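Local coordinates for cell shape-determining protein MreC (Streptococcus pneumoniae, PDB 2QF4) that helps form and maintain cell shape, probably as part of the elongasome that synthesises peripheral peptidoglycan, at residues Asn38-Ala41 and Gly46-Gly49; Ser74-Ile77 and Thr82-Tyr85; Val134-Ser139 and Arg145-Lys150. One frame throughout, in Å; residues are numbered along the deposited sequence.

Interaction 1 of 3, residues Asn38-Ala41 and Gly46-Gly49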
ATOM      1  N   ASN A  38      -3.521  -9.164   7.973  1.00 17.60           N
ATOM      2  CA  ASN A  38      -4.080  -8.730   6.690  1.00 16.73           C
ATOM      3  C   ASN A  38      -4.145  -7.246   6.601  1.00 13.24           C
ATOM      4  O   ASN A  38      -4.670  -6.745   5.619  1.00 14.31           O
ATOM      5  CB  ASN A  38      -5.507  -9.352   6.341  1.00 16.60           C
ATOM      6  CG  ASN A  38      -6.714  -8.737   7.154  1.00 17.27           C
ATOM      7  OD1 ASN A  38      -6.533  -8.171   8.231  1.00 17.97           O
ATOM      8  ND2 ASN A  38      -7.950  -8.858   6.609  1.00 18.76           N
ATOM      9  N   MET A  39      -3.646  -6.511   7.629  1.00 11.68           N
ATOM     10  CA  MET A  39      -3.921  -5.110   7.693  1.00  9.88           C
ATOM     11  C   MET A  39      -2.936  -4.257   6.932  1.00  8.33           C
ATOM     12  O   MET A  39      -1.731  -4.509   6.884  1.00  8.63           O
ATOM     13  CB  MET A  39      -4.027  -4.630   9.148  1.00  9.93           C
ATOM     14  CG  MET A  39      -5.265  -5.154   9.863  1.00 12.16           C
ATOM     15  SD  MET A  39      -5.301  -4.616  11.566  1.00 13.16           S
ATOM     16  CE  MET A  39      -7.074  -4.892  11.915  1.00 16.08           C
ATOM     17  N   LEU A  40      -3.508  -3.218   6.359  1.00  8.05           N
ATOM     18  CA  LEU A  40      -2.779  -2.107   5.757  1.00  7.81           C
ATOM     19  C   LEU A  40      -2.747  -0.964   6.744  1.00  7.96           C
ATOM     20  O   LEU A  40      -3.438  -0.987   7.750  1.00  9.86           O
ATOM     21  CB  LEU A  40      -3.386  -1.724   4.409  1.00  8.65           C
ATOM     22  CG  LEU A  40      -3.196  -2.780   3.299  1.00  8.24           C
ATOM     23  CD1 LEU A  40      -3.912  -2.346   2.032  1.00 12.60           C
ATOM     24  CD2 LEU A  40      -1.695  -2.963   2.999  1.00  9.83           C
ATOM     25  N   ALA A  41      -1.892   0.015   6.481  1.00  7.76           N
ATOM     26  CA  ALA A  41      -1.649   1.126   7.379  1.00  8.16           C
ATOM     27  C   ALA A  41      -1.821   2.442   6.635  1.00  7.95           C
ATOM     28  O   ALA A  41      -1.295   2.618   5.525  1.00  8.19           O
ATOM     29  CB  ALA A  41      -0.220   1.020   7.941  1.00  8.77           C
ATOM     30  N   GLY A  46      -4.370   8.303   3.343  1.00 13.66           N
ATOM     31  CA  GLY A  46      -3.816   7.471   2.305  1.00 12.16           C
ATOM     32  C   GLY A  46      -2.958   6.336   2.817  1.00 10.12           C
ATOM     33  O   GLY A  46      -2.521   6.289   3.983  1.00  9.69           O
ATOM     34  N   LEU A  47      -2.672   5.407   1.910  1.00  9.05           N
ATOM     35  CA  LEU A  47      -1.844   4.247   2.257  1.00  8.67           C
ATOM     36  C   LEU A  47      -0.404   4.652   2.525  1.00  7.73           C
ATOM     37  O   LEU A  47       0.218   5.342   1.734  1.00  8.62           O
ATOM     38  CB  LEU A  47      -1.848   3.256   1.099  1.00  7.95           C
ATOM     39  CG  LEU A  47      -1.226   1.884   1.418  1.00  8.08           C
ATOM     40  CD1 LEU A  47      -2.052   1.141   2.494  1.00  9.47           C
ATOM     41  CD2 LEU A  47      -1.068   1.060   0.142  1.00  9.14           C
ATOM     42  N   ILE A  48       0.119   4.191   3.661  1.00  7.78           N
ATOM     43  CA  ILE A  48       1.538   4.426   3.991  1.00  8.15           C
ATOM     44  C   ILE A  48       2.347   3.165   4.200  1.00  7.98           C
ATOM     45  O   ILE A  48       3.554   3.241   4.218  1.00  8.02           O
ATOM     46  CB  ILE A  48       1.704   5.440   5.149  1.00  8.69           C
ATOM     47  CG1 ILE A  48       1.097   4.958   6.472  1.00  9.56           C
ATOM     48  CG2 ILE A  48       1.112   6.801   4.738  1.00 10.82           C
ATOM     49  CD1 ILE A  48       1.964   3.968   7.224  1.00 10.31           C
ATOM     50  N   GLY A  49       1.721   2.004   4.272  1.00  7.68           N
ATOM     51  CA  GLY A  49       2.449   0.782   4.483  1.00  7.60           C
ATOM     52  C   GLY A  49       1.542  -0.406   4.707  1.00  7.45           C
ATOM     53  O   GLY A  49       0.337  -0.308   4.581  1.00  7.69           O
TER
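A classic beta bulge sits where Ala41 meets Ile48 and Gly49, in the antiparallel hairpin of strands 40-43 and 46-54. The carbonyl oxygen of Ala41 takes a short bond from Ile48 N (Ala41 O to Ile48 N 2.8 Å), nearly straight at 172°, and a weak one from Gly49 N. In return Ala41 N donates to Gly49 O at 2.9 Å; this donor stands above the carbonyl plane of Gly49, 45° out of it. Two successive residues of 46-49 are therefore set against a single residue of 38-41. Both strands belong to a six-stranded antiparallel barrel, one of two in this periplasmic domain, whose fold is that of alpha-lytic protease.

Around the bulge the side chains lie in two buried layers, Ala41 with Ile48 and Leu40 with Leu47. Ile48 holds CG1 between its backbone N and carbonyl carbon (chi1 63°), which lays CG1 beside Ala41 O and brings CD1 to 3.7 Å from Ala41 CB. Val61 and Ile161, on neighbouring strands of the same barrel, touch both of these side chains. In the other layer the two leucines meet at a slant: one methyl of Leu47, CD1, lies 3.7 Å from Leu40 CB and also nears Ala41 O. Leu40 CD2 comes within 3.7 Å of Gly49 O. Beyond the two leucines Ile128, from strand 126-137, packs against both.

Interaction 2 of 3, residues Ser74-Ile77 and Thr82-Tyr85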
ATOM      1  N   SER A  74      -1.901  -5.560  -3.370  1.00  6.82           N
ATOM      2  CA  SER A  74      -2.763  -5.346  -4.523  1.00  7.27           C
ATOM      3  C   SER A  74      -3.180  -3.893  -4.662  1.00  7.16           C
ATOM      4  O   SER A  74      -3.609  -3.284  -3.688  1.00  7.98           O
ATOM      5  CB  SER A  74      -4.015  -6.230  -4.324  1.00  7.40           C
ATOM      6  OG  SER A  74      -5.067  -5.885  -5.214  1.00  8.52           O
ATOM      7  N   VAL A  75      -3.070  -3.352  -5.874  1.00  6.95           N
ATOM      8  CA  VAL A  75      -3.530  -2.019  -6.216  1.00  7.25           C
ATOM      9  C   VAL A  75      -4.329  -2.084  -7.494  1.00  7.35           C
ATOM     10  O   VAL A  75      -4.267  -3.041  -8.250  1.00  8.07           O
ATOM     11  CB  VAL A  75      -2.342  -1.005  -6.362  1.00  7.97           C
ATOM     12  CG1 VAL A  75      -1.675  -0.815  -5.006  1.00  9.76           C
ATOM     13  CG2 VAL A  75      -1.330  -1.426  -7.429  1.00 10.77           C
ATOM     14  N   LYS A  76      -5.078  -1.012  -7.705  1.00  8.27           N
ATOM     15  CA  LYS A  76      -5.817  -0.855  -8.937  1.00  8.67           C
ATOM     16  C   LYS A  76      -5.739   0.595  -9.386  1.00  8.37           C
ATOM     17  O   LYS A  76      -5.596   1.537  -8.620  1.00  9.08           O
ATOM     18  CB  LYS A  76      -7.263  -1.342  -8.807  1.00  9.65           C
ATOM     19  CG  LYS A  76      -8.081  -0.601  -7.835  1.00  9.75           C
ATOM     20  CD  LYS A  76      -9.462  -1.227  -7.643  1.00 10.89           C
ATOM     21  CE  LYS A  76     -10.241  -0.475  -6.593  0.50 10.89           C
ATOM     22  NZ  LYS A  76     -11.610  -1.061  -6.404  0.50  9.25           N
ATOM     23  N   ILE A  77      -5.777   0.744 -10.706  1.00  8.75           N
ATOM     24  CA  ILE A  77      -5.632   2.015 -11.416  1.00  9.48           C
ATOM     25  C   ILE A  77      -6.917   2.231 -12.211  1.00  9.16           C
ATOM     26  O   ILE A  77      -7.338   1.347 -12.960  1.00  9.92           O
ATOM     27  CB  ILE A  77      -4.444   1.958 -12.386  1.00  9.43           C
ATOM     28  CG1 ILE A  77      -3.137   1.599 -11.648  1.00 10.70           C
ATOM     29  CG2 ILE A  77      -4.299   3.258 -13.132  1.00 11.12           C
ATOM     30  CD1 ILE A  77      -1.968   1.227 -12.565  1.00 14.08           C
ATOM     31  N   THR A  82     -12.359   1.950 -17.176  1.00 16.77           N
ATOM     32  CA  THR A  82     -11.721   0.648 -16.960  1.00 16.29           C
ATOM     33  C   THR A  82     -10.803   0.660 -15.758  1.00 14.79           C
ATOM     34  O   THR A  82     -10.268   1.668 -15.368  1.00 15.36           O
ATOM     35  CB  THR A  82     -10.863   0.193 -18.147  0.50 17.19           C
ATOM     36  OG1 THR A  82     -11.351   0.763 -19.367  0.50 16.47           O
ATOM     37  CG2 THR A  82     -10.845  -1.379 -18.211  0.50 14.69           C
ATOM     38  N   THR A  83     -10.669  -0.505 -15.161  1.00 13.12           N
ATOM     39  CA  THR A  83      -9.815  -0.717 -13.992  1.00 12.54           C
ATOM     40  C   THR A  83      -8.723  -1.699 -14.336  1.00 11.77           C
ATOM     41  O   THR A  83      -8.996  -2.752 -14.916  1.00 13.46           O
ATOM     42  CB  THR A  83     -10.662  -1.259 -12.841  1.00 13.28           C
ATOM     43  OG1 THR A  83     -11.829  -0.428 -12.685  1.00 15.88           O
ATOM     44  CG2 THR A  83      -9.895  -1.267 -11.553  1.00 14.23           C
ATOM     45  N   ILE A  84      -7.495  -1.365 -13.961  1.00  9.92           N
ATOM     46  CA  ILE A  84      -6.321  -2.215 -14.141  1.00  9.61           C
ATOM     47  C   ILE A  84      -5.780  -2.585 -12.779  1.00  8.92           C
ATOM     48  O   ILE A  84      -5.517  -1.703 -11.967  1.00  9.66           O
ATOM     49  CB  ILE A  84      -5.214  -1.483 -14.956  1.00  9.92           C
ATOM     50  CG1 ILE A  84      -5.725  -0.925 -16.320  1.00 11.61           C
ATOM     51  CG2 ILE A  84      -4.012  -2.428 -15.147  1.00 10.75           C
ATOM     52  CD1 ILE A  84      -6.153   0.501 -16.313  1.00 12.27           C
ATOM     53  N   TYR A  85      -5.625  -3.875 -12.530  1.00  8.04           N
ATOM     54  CA  TYR A  85      -5.062  -4.359 -11.268  1.00  7.79           C
ATOM     55  C   TYR A  85      -3.588  -4.660 -11.427  1.00  8.03           C
ATOM     56  O   TYR A  85      -3.151  -5.112 -12.485  1.00  8.84           O
ATOM     57  CB  TYR A  85      -5.815  -5.624 -10.818  1.00  8.14           C
ATOM     58  CG  TYR A  85      -7.190  -5.335 -10.244  1.00  8.83           C
ATOM     59  CD1 TYR A  85      -8.265  -5.063 -11.083  1.00  9.64           C
ATOM     60  CD2 TYR A  85      -7.399  -5.309  -8.882  1.00  9.15           C
ATOM     61  CE1 TYR A  85      -9.523  -4.762 -10.562  1.00  9.00           C
ATOM     62  CE2 TYR A  85      -8.664  -5.024  -8.351  1.00 10.15           C
ATOM     63  CZ  TYR A  85      -9.712  -4.731  -9.200  1.00  9.21           C
ATOM     64  OH  TYR A  85     -10.960  -4.452  -8.685  1.00 11.16           O
TER
HETATM   65  O   HOH W   1     -11.174  -3.941  -6.052  1.00 13.89           O
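Lys76 and Tyr85 form a non-hydrogen-bonded pair of the antiparallel hairpin, and their side chains run alongside each other in the same direction. With CG set between the backbone N and carbonyl carbon (chi1 63°) and the rest of the chain extended, Lys76 lies along the tyrosine from ring to hydroxyl. Its CB sits over the centre of one ring face, 4.0 Å from the Tyr85 ring centroid in a CH-pi contact. In the conformer described here, one of two, Lys76 CD reaches 3.7 Å from Tyr85 OH, and a water joins the polar ends, accepting from Lys76 NZ at 2.9 Å and standing 2.7 Å from Tyr85 OH, in the plane of the ring; NZ also forms a salt bridge to Asp127. Thr83 turns CG2 to Lys76 CB, while its OG1 is bonded to Gln78 OE1.

The backbone is satisfied in the next pair. Ile77 N donates to Ile84 O at 2.8 Å and Ile84 N to Ile77 O at 2.9 Å, both in the carbonyl plane of the acceptor. Ile84 O also receives a CA-H...O contact from Lys76, as Ile77 O does from Thr83. Outside the hairpin, Asn104 OD1 accepts from Tyr85 N, and Ser74 OG is bonded to Leu120 N. Alternating hydrogen-bonded and non-hydrogen-bonded pairs are typical of a regular antiparallel beta hairpin, here opening the second six-stranded barrel.

Interaction 3 of 3, residues Val134-Ser139 and Arg145-Lys150. With EDO (1,2-ethanediol), chain D.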
ATOM      1  N   VAL A 134       2.210   8.632 -12.520  1.00  8.24           N
ATOM      2  CA  VAL A 134       3.169   9.482 -13.221  1.00  8.77           C
ATOM      3  C   VAL A 134       3.304   9.031 -14.666  1.00  8.95           C
ATOM      4  O   VAL A 134       3.014   9.788 -15.588  1.00 10.69           O
ATOM      5  CB  VAL A 134       4.528   9.511 -12.480  1.00  8.60           C
ATOM      6  CG1 VAL A 134       5.596  10.237 -13.292  1.00  9.88           C
ATOM      7  CG2 VAL A 134       4.364  10.147 -11.120  1.00 10.54           C
ATOM      8  N   ALA A 135       3.737   7.790 -14.878  1.00  8.53           N
ATOM      9  CA  ALA A 135       3.983   7.269 -16.231  1.00  9.24           C
ATOM     10  C   ALA A 135       4.057   5.767 -16.215  1.00  8.45           C
ATOM     11  O   ALA A 135       4.009   5.147 -15.158  1.00  8.94           O
ATOM     12  CB  ALA A 135       5.288   7.877 -16.806  1.00 10.43           C
ATOM     13  N   THR A 136       4.152   5.205 -17.404  1.00  8.64           N
ATOM     14  CA  THR A 136       4.468   3.807 -17.555  1.00  8.84           C
ATOM     15  C   THR A 136       5.820   3.648 -18.229  1.00  8.97           C
ATOM     16  O   THR A 136       6.277   4.517 -18.962  1.00  9.43           O
ATOM     17  CB  THR A 136       3.414   3.037 -18.359  1.00  9.78           C
ATOM     18  OG1 THR A 136       3.424   3.477 -19.708  1.00 12.36           O
ATOM     19  CG2 THR A 136       2.023   3.219 -17.781  1.00 11.62           C
ATOM     20  N   THR A 137       6.466   2.521 -17.977  1.00  9.08           N
ATOM     21  CA  THR A 137       7.704   2.191 -18.649  1.00  9.93           C
ATOM     22  C   THR A 137       7.651   0.710 -19.001  1.00  9.59           C
ATOM     23  O   THR A 137       6.740  -0.048 -18.607  1.00  9.78           O
ATOM     24  CB  THR A 137       8.960   2.599 -17.832  1.00  9.92           C
ATOM     25  OG1 THR A 137      10.114   2.526 -18.679  1.00 11.54           O
ATOM     26  CG2 THR A 137       9.163   1.719 -16.610  1.00 11.98           C
ATOM     27  N   HIS A 138       8.582   0.283 -19.851  1.00 10.96           N
ATOM     28  CA  HIS A 138       8.489  -1.045 -20.481  1.00 12.00           C
ATOM     29  C   HIS A 138       7.116  -1.193 -21.137  1.00 12.13           C
ATOM     30  O   HIS A 138       6.501  -2.249 -21.124  1.00 12.51           O
ATOM     31  CB  HIS A 138       8.767  -2.196 -19.517  1.00 13.23           C
ATOM     32  CG  HIS A 138      10.028  -2.036 -18.724  1.00 15.10           C
ATOM     33  ND1 HIS A 138      11.238  -1.738 -19.307  1.00 17.73           N
ATOM     34  CD2 HIS A 138      10.246  -2.070 -17.392  1.00 16.38           C
ATOM     35  CE1 HIS A 138      12.160  -1.645 -18.367  1.00 18.57           C
ATOM     36  NE2 HIS A 138      11.588  -1.851 -17.195  1.00 19.91           N
ATOM     37  N   SER A 139       6.656  -0.109 -21.757  1.00 12.49           N
ATOM     38  CA  SER A 139       5.255   0.069 -22.085  1.00 14.92           C
ATOM     39  C   SER A 139       4.757  -0.831 -23.192  1.00 16.46           C
ATOM     40  O   SER A 139       3.551  -1.088 -23.237  1.00 19.20           O
ATOM     41  CB  SER A 139       4.982   1.551 -22.407  1.00 15.63           C
ATOM     42  OG  SER A 139       5.423   2.446 -21.365  1.00 18.55           O
ATOM     43  N   ARG A 145       5.131  -4.447 -18.514  1.00 11.27           N
ATOM     44  CA  ARG A 145       4.849  -3.027 -18.330  1.00 10.12           C
ATOM     45  C   ARG A 145       4.790  -2.707 -16.835  1.00  9.27           C
ATOM     46  O   ARG A 145       4.180  -3.438 -16.027  1.00  9.87           O
ATOM     47  CB  ARG A 145       3.539  -2.604 -19.004  1.00  9.67           C
ATOM     48  CG  ARG A 145       3.206  -1.133 -18.874  1.00  9.42           C
ATOM     49  CD  ARG A 145       2.119  -0.659 -19.819  1.00 10.40           C
ATOM     50  NE  ARG A 145       0.835  -1.299 -19.559  1.00 10.57           N
ATOM     51  CZ  ARG A 145      -0.350  -0.724 -19.736  1.00 10.47           C
ATOM     52  NH1 ARG A 145      -0.479   0.535 -20.129  1.00 11.75           N
ATOM     53  NH2 ARG A 145      -1.441  -1.425 -19.486  1.00 10.98           N
ATOM     54  N   GLU A 146       5.351  -1.557 -16.483  1.00  8.86           N
ATOM     55  CA  GLU A 146       5.419  -1.084 -15.106  1.00  9.22           C
ATOM     56  C   GLU A 146       4.818   0.316 -15.049  1.00  8.15           C
ATOM     57  O   GLU A 146       4.862   1.051 -16.017  1.00 10.48           O
ATOM     58  CB  GLU A 146       6.893  -1.005 -14.685  1.00 10.64           C
ATOM     59  CG  GLU A 146       7.244  -0.481 -13.309  1.00 13.86           C
ATOM     60  CD  GLU A 146       8.733  -0.139 -13.230  1.00 16.14           C
ATOM     61  OE1 GLU A 146       9.547  -0.963 -13.727  1.00 21.54           O
ATOM     62  OE2 GLU A 146       9.097   0.990 -12.778  1.00 21.12           O
ATOM     63  N   VAL A 147       4.257   0.652 -13.916  1.00  8.50           N
ATOM     64  CA  VAL A 147       3.685   1.959 -13.672  1.00  8.22           C
ATOM     65  C   VAL A 147       4.420   2.608 -12.532  1.00  8.20           C
ATOM     66  O   VAL A 147       4.671   1.965 -11.501  1.00  8.68           O
ATOM     67  CB  VAL A 147       2.178   1.887 -13.335  1.00  8.67           C
ATOM     68  CG1 VAL A 147       1.547   3.273 -13.301  1.00 11.15           C
ATOM     69  CG2 VAL A 147       1.445   1.007 -14.323  1.00 11.74           C
ATOM     70  N   THR A 148       4.737   3.893 -12.655  1.00  7.69           N
ATOM     71  CA  THR A 148       5.248   4.698 -11.556  1.00  7.62           C
ATOM     72  C   THR A 148       4.166   5.632 -11.047  1.00  7.20           C
ATOM     73  O   THR A 148       3.375   6.173 -11.840  1.00  7.88           O
ATOM     74  CB  THR A 148       6.553   5.435 -11.907  1.00  8.45           C
ATOM     75  OG1 THR A 148       6.370   6.275 -13.049  1.00  9.02           O
ATOM     76  CG2 THR A 148       7.706   4.437 -12.165  1.00  9.67           C
ATOM     77  N   VAL A 149       4.115   5.777  -9.724  1.00  7.47           N
ATOM     78  CA  VAL A 149       3.047   6.449  -9.034  1.00  8.12           C
ATOM     79  C   VAL A 149       3.595   7.431  -7.992  1.00  7.88           C
ATOM     80  O   VAL A 149       4.507   7.110  -7.224  1.00  8.81           O
ATOM     81  CB  VAL A 149       2.138   5.405  -8.356  1.00  8.06           C
ATOM     82  CG1 VAL A 149       1.085   6.009  -7.409  1.00 10.30           C
ATOM     83  CG2 VAL A 149       1.451   4.519  -9.403  1.00  9.94           C
ATOM     84  N   LYS A 150       2.998   8.609  -7.962  1.00  8.24           N
ATOM     85  CA  LYS A 150       3.307   9.602  -6.932  1.00  9.41           C
ATOM     86  C   LYS A 150       2.378   9.359  -5.751  1.00  8.33           C
ATOM     87  O   LYS A 150       1.169   9.463  -5.877  1.00  8.79           O
ATOM     88  CB  LYS A 150       3.111  11.014  -7.478  1.00 10.31           C
ATOM     89  CG  LYS A 150       3.424  12.083  -6.462  1.00 13.31           C
ATOM     90  CD  LYS A 150       3.214  13.477  -6.971  1.00 15.99           C
ATOM     91  CE  LYS A 150       3.907  14.514  -6.081  1.00 19.54           C
ATOM     92  NZ  LYS A 150       3.895  15.852  -6.687  1.00 23.90           N
TER
HETATM   93  C1  EDO D 602       8.863   1.748 -23.198  1.00 23.92           C
HETATM   94  O1  EDO D 602       8.105   2.519 -22.298  1.00 25.38           O
HETATM   95  C2  EDO D 602      10.319   1.722 -22.850  1.00 17.26           C
HETATM   96  O2  EDO D 602      10.643   1.334 -21.559  1.00 17.69           O
HETATM   97  O   HOH W   2       1.393   2.439 -21.210  1.00 18.29           O
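Thr137 and Glu146 lie side by side and point the same way, Thr137 CG2 packing 3.9 Å from the carboxylate carbon CD of Glu146. Their backbones exchange two hydrogen bonds: Thr137 N to Glu146 O at 2.9 Å and Glu146 N to Thr137 O at 3.0 Å. The His138 ring slants across the same carboxylate, their planes 69° apart, and has Thr137 CG2 off-centre over one face.

Thr136 and Val147 point to the other side of the hairpin and meet through their CG2 methyls. Arg145 joins them there: with CG anti to the backbone N (chi1 -179°) and a bend at chi3, its chain passes Thr137 O and brings CD to 3.7 Å from Ser139 O. A water at the edge of its guanidinium, in the plane, accepts from Arg145 NH1 and lies 2.7 Å from Thr136 OG1. The far end of the guanidinium is positioned by Ser105 O and Ser107 O, both bonded to NH2.

Farther from the turn, Val134 and Ala135 both face Thr148 in a classic beta bulge. Val134 N donates to Thr148 O at 2.8 Å and Ala135 N makes a weak bond to the same oxygen, while Thr148 N returns a bond to Ala135 O. At the turn a 1,2-ethanediol, probably from the crystallisation liquor, accepts from His138 N and Ser139 N.

The chemistry is thus that of a hairpin near the surface, with Val147 and Val149 buried: backbone bonds fix the register, and Arg145 ties this end to Ser105 and Ser107 through their carbonyls and to Thr136 through a water, so that neutral oxygens meet its guanidinium.

The three contacts follow one another along the chain, each within a separate beta hairpin. Interaction 1 belongs to the first barrel, whereas interactions 2 and 3 share the second, with centres about 13 Å apart. Those two touch directly, Ile77 CD1 packing 3.8 Å from Val147 CG2, so each hairpin sends an apolar side chain to a common junction. Interaction 1 stays apart: its centre is about 17 Å from that of interaction 2 and about 22 Å from that of interaction 3, with nearest atoms about 6 Å and 9 Å away. Strand 126-137 of the second barrel nevertheless reaches interaction 1 with its start, also supplies the salt-bridge partner of interaction 2, and ends in interaction 3.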